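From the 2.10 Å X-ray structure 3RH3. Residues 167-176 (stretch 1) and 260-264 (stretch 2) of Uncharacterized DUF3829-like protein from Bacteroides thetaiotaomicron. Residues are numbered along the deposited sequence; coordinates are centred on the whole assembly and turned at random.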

# COMPACT_ATOMS: atom_id res chain seq x y z
N MSE A 167 -4.15 6.33 14.31
CA MSE A 167 -3.00 5.50 13.94
C MSE A 167 -3.31 4.66 12.72
O MSE A 167 -2.49 4.63 11.80
CB MSE A 167 -2.55 4.62 15.11
CG MSE A 167 -1.86 5.38 16.18
SE MSE A 167 -1.09 4.24 17.56
CE MSE A 167 -2.62 4.16 18.76
N ARG A 168 -4.48 4.00 12.70
CA ARG A 168 -4.95 3.23 11.55
C ARG A 168 -4.97 4.09 10.26
O ARG A 168 -4.45 3.65 9.24
CB ARG A 168 -6.34 2.65 11.82
CG ARG A 168 -6.34 1.49 12.77
CD ARG A 168 -7.68 0.75 12.75
NE ARG A 168 -7.90 -0.04 11.52
CZ ARG A 168 -7.33 -1.22 11.27
NH1 ARG A 168 -6.47 -1.76 12.12
NH2 ARG A 168 -7.61 -1.87 10.14
N LYS A 169 -5.50 5.30 10.31
CA LYS A 169 -5.56 6.15 9.11
C LYS A 169 -4.16 6.59 8.64
O LYS A 169 -3.87 6.48 7.44
CB LYS A 169 -6.46 7.38 9.30
CG LYS A 169 -6.82 8.02 7.95
CD LYS A 169 -7.90 9.04 8.03
CE LYS A 169 -8.30 9.45 6.63
NZ LYS A 169 -9.57 10.23 6.61
N MSE A 170 -3.26 6.98 9.57
CA MSE A 170 -1.89 7.39 9.25
C MSE A 170 -1.09 6.25 8.67
O MSE A 170 -0.38 6.47 7.69
CB MSE A 170 -1.19 7.99 10.47
CG MSE A 170 -1.80 9.37 10.83
SE MSE A 170 -0.81 10.24 12.21
CE MSE A 170 -1.70 9.50 13.72
N SER A 171 -1.30 5.01 9.19
CA SER A 171 -0.65 3.81 8.69
C SER A 171 -1.04 3.56 7.25
O SER A 171 -0.19 3.17 6.45
CB SER A 171 -1.00 2.61 9.56
OG SER A 171 -0.21 2.69 10.73
N GLY A 172 -2.32 3.76 6.94
CA GLY A 172 -2.85 3.65 5.59
C GLY A 172 -2.22 4.68 4.66
O GLY A 172 -1.78 4.34 3.56
N THR A 173 -2.11 5.93 5.13
CA THR A 173 -1.49 7.03 4.35
C THR A 173 -0.01 6.73 4.10
O THR A 173 0.44 6.90 2.97
CB THR A 173 -1.71 8.37 5.04
OG1 THR A 173 -3.10 8.48 5.37
CG2 THR A 173 -1.36 9.55 4.13
N VAL A 174 0.72 6.17 5.12
CA VAL A 174 2.12 5.83 4.98
C VAL A 174 2.28 4.74 3.88
O VAL A 174 3.14 4.86 2.99
CB VAL A 174 2.78 5.41 6.33
CG1 VAL A 174 4.12 4.70 6.11
CG2 VAL A 174 2.96 6.62 7.26
N GLN A 175 1.42 3.71 3.95
CA GLN A 175 1.39 2.60 3.00
C GLN A 175 1.15 3.14 1.56
O GLN A 175 1.83 2.69 0.64
CB GLN A 175 0.31 1.60 3.43
CG GLN A 175 0.06 0.47 2.43
CD GLN A 175 -0.98 -0.50 2.92
OE1 GLN A 175 -0.67 -1.63 3.28
NE2 GLN A 175 -2.23 -0.08 2.98
N SER A 176 0.20 4.09 1.39
CA SER A 176 -0.05 4.73 0.08
C SER A 176 1.22 5.47 -0.43
O SER A 176 1.59 5.34 -1.60
CB SER A 176 -1.22 5.70 0.14
OG SER A 176 -2.43 5.01 0.40
N GLY A 260 6.72 -0.48 13.00
CA GLY A 260 6.24 0.71 13.67
C GLY A 260 5.01 1.32 13.02
O GLY A 260 4.14 1.83 13.73
N LEU A 261 4.92 1.30 11.68
CA LEU A 261 3.77 1.89 11.02
C LEU A 261 2.94 0.83 10.28
O LEU A 261 2.36 1.11 9.24
CB LEU A 261 4.22 3.03 10.08
CG LEU A 261 5.08 4.14 10.75
CD1 LEU A 261 5.67 5.07 9.74
CD2 LEU A 261 4.30 4.92 11.84
N SER A 262 2.85 -0.38 10.90
CA SER A 262 2.14 -1.56 10.40
C SER A 262 0.67 -1.27 10.13
O SER A 262 -0.03 -0.74 11.00
CB SER A 262 2.27 -2.72 11.40
N VAL A 263 0.22 -1.59 8.89
CA VAL A 263 -1.14 -1.36 8.38
C VAL A 263 -2.07 -2.59 8.57
O VAL A 263 -3.05 -2.73 7.83
CB VAL A 263 -1.11 -0.91 6.89
N ILE A 264 -1.79 -3.46 9.58
CA ILE A 264 -2.63 -4.63 9.85
C ILE A 264 -3.87 -4.19 10.68
O ILE A 264 -3.70 -3.47 11.69
CB ILE A 264 -1.83 -5.79 10.51
CG1 ILE A 264 -0.89 -6.45 9.47
CG2 ILE A 264 -2.76 -6.86 11.13
CD1 ILE A 264 0.44 -6.90 10.01
OXT ILE A 264 -5.01 -4.49 10.26

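The chain ends against its own helix: the C-terminal carboxylate of Ile 264 lies beside the guanidinium of Arg 168, so the charge facing Arg 168 comes from the chain terminus, not from an acidic side chain. Two distances define the pairing. Arg 168 NH1 lies 3.3 Å from Ile 264 O, with an N-H...O angle of 135°, which makes this a weak hydrogen bond; Arg 168 NH1 to Ile 264 OXT is 3.6 Å, a long salt bridge. The CA-to-CB bond of Arg 168 points sideways, and the side chain (m, t, p through chi3) brings its end nearer to the terminus. Ile 264 is poorly ordered and its CB points away from the helix, so its side chain contributes no close contact, and the lengths at the carboxylate deserve corresponding caution.

The backbones differ in kind. Residues 167-176 are helical throughout, as the i to i+4 bonds show: Ser 171 N to Met 167 O is 2.9 Å and Gln 175 N to Ser 171 O is 3.0 Å. Residues 260-263 have no regular structure. The closest CA pair is Ser 171 CA to Val 263 CA at 5.2 Å, and Ser 171 CB is 4.1 Å from Val 263 CA. The residues that meet the tail, Arg 168, Ser 171, Val 174 and Gln 175, recur at intervals of three, three and one, as expected for one side of a helix.

Ser 171 points its CB toward the tail, and its hydroxyl sits among several carbonyls. Ser 171 OG is 3.4 Å from Leu 261 O, a weak hydrogen bond at best, and 3.2 Å from Met 167 O, one turn back in the helix; Ser 262 O is also 3.4 Å from Ser 171 OG. One proton cannot serve all of these fully, and its position remains open.

Next to this polar site, Val 174 and Leu 261 point toward each other's stretch and form the apolar part of the contact. Val 174 CG1 to Leu 261 CD1 is 4.0 Å, a van der Waals distance; both residues are buried in the assembly, and this contact covers part of their hydrocarbon surface. Gln 175, extended with chi1 and chi2 both t, places OE1 3.7 Å from Val 263 CB, a packing contact with carbon. CG1 and CG2 of Val 263 are not modelled, so the 319 Å² buried in total describes the deposited atoms alone.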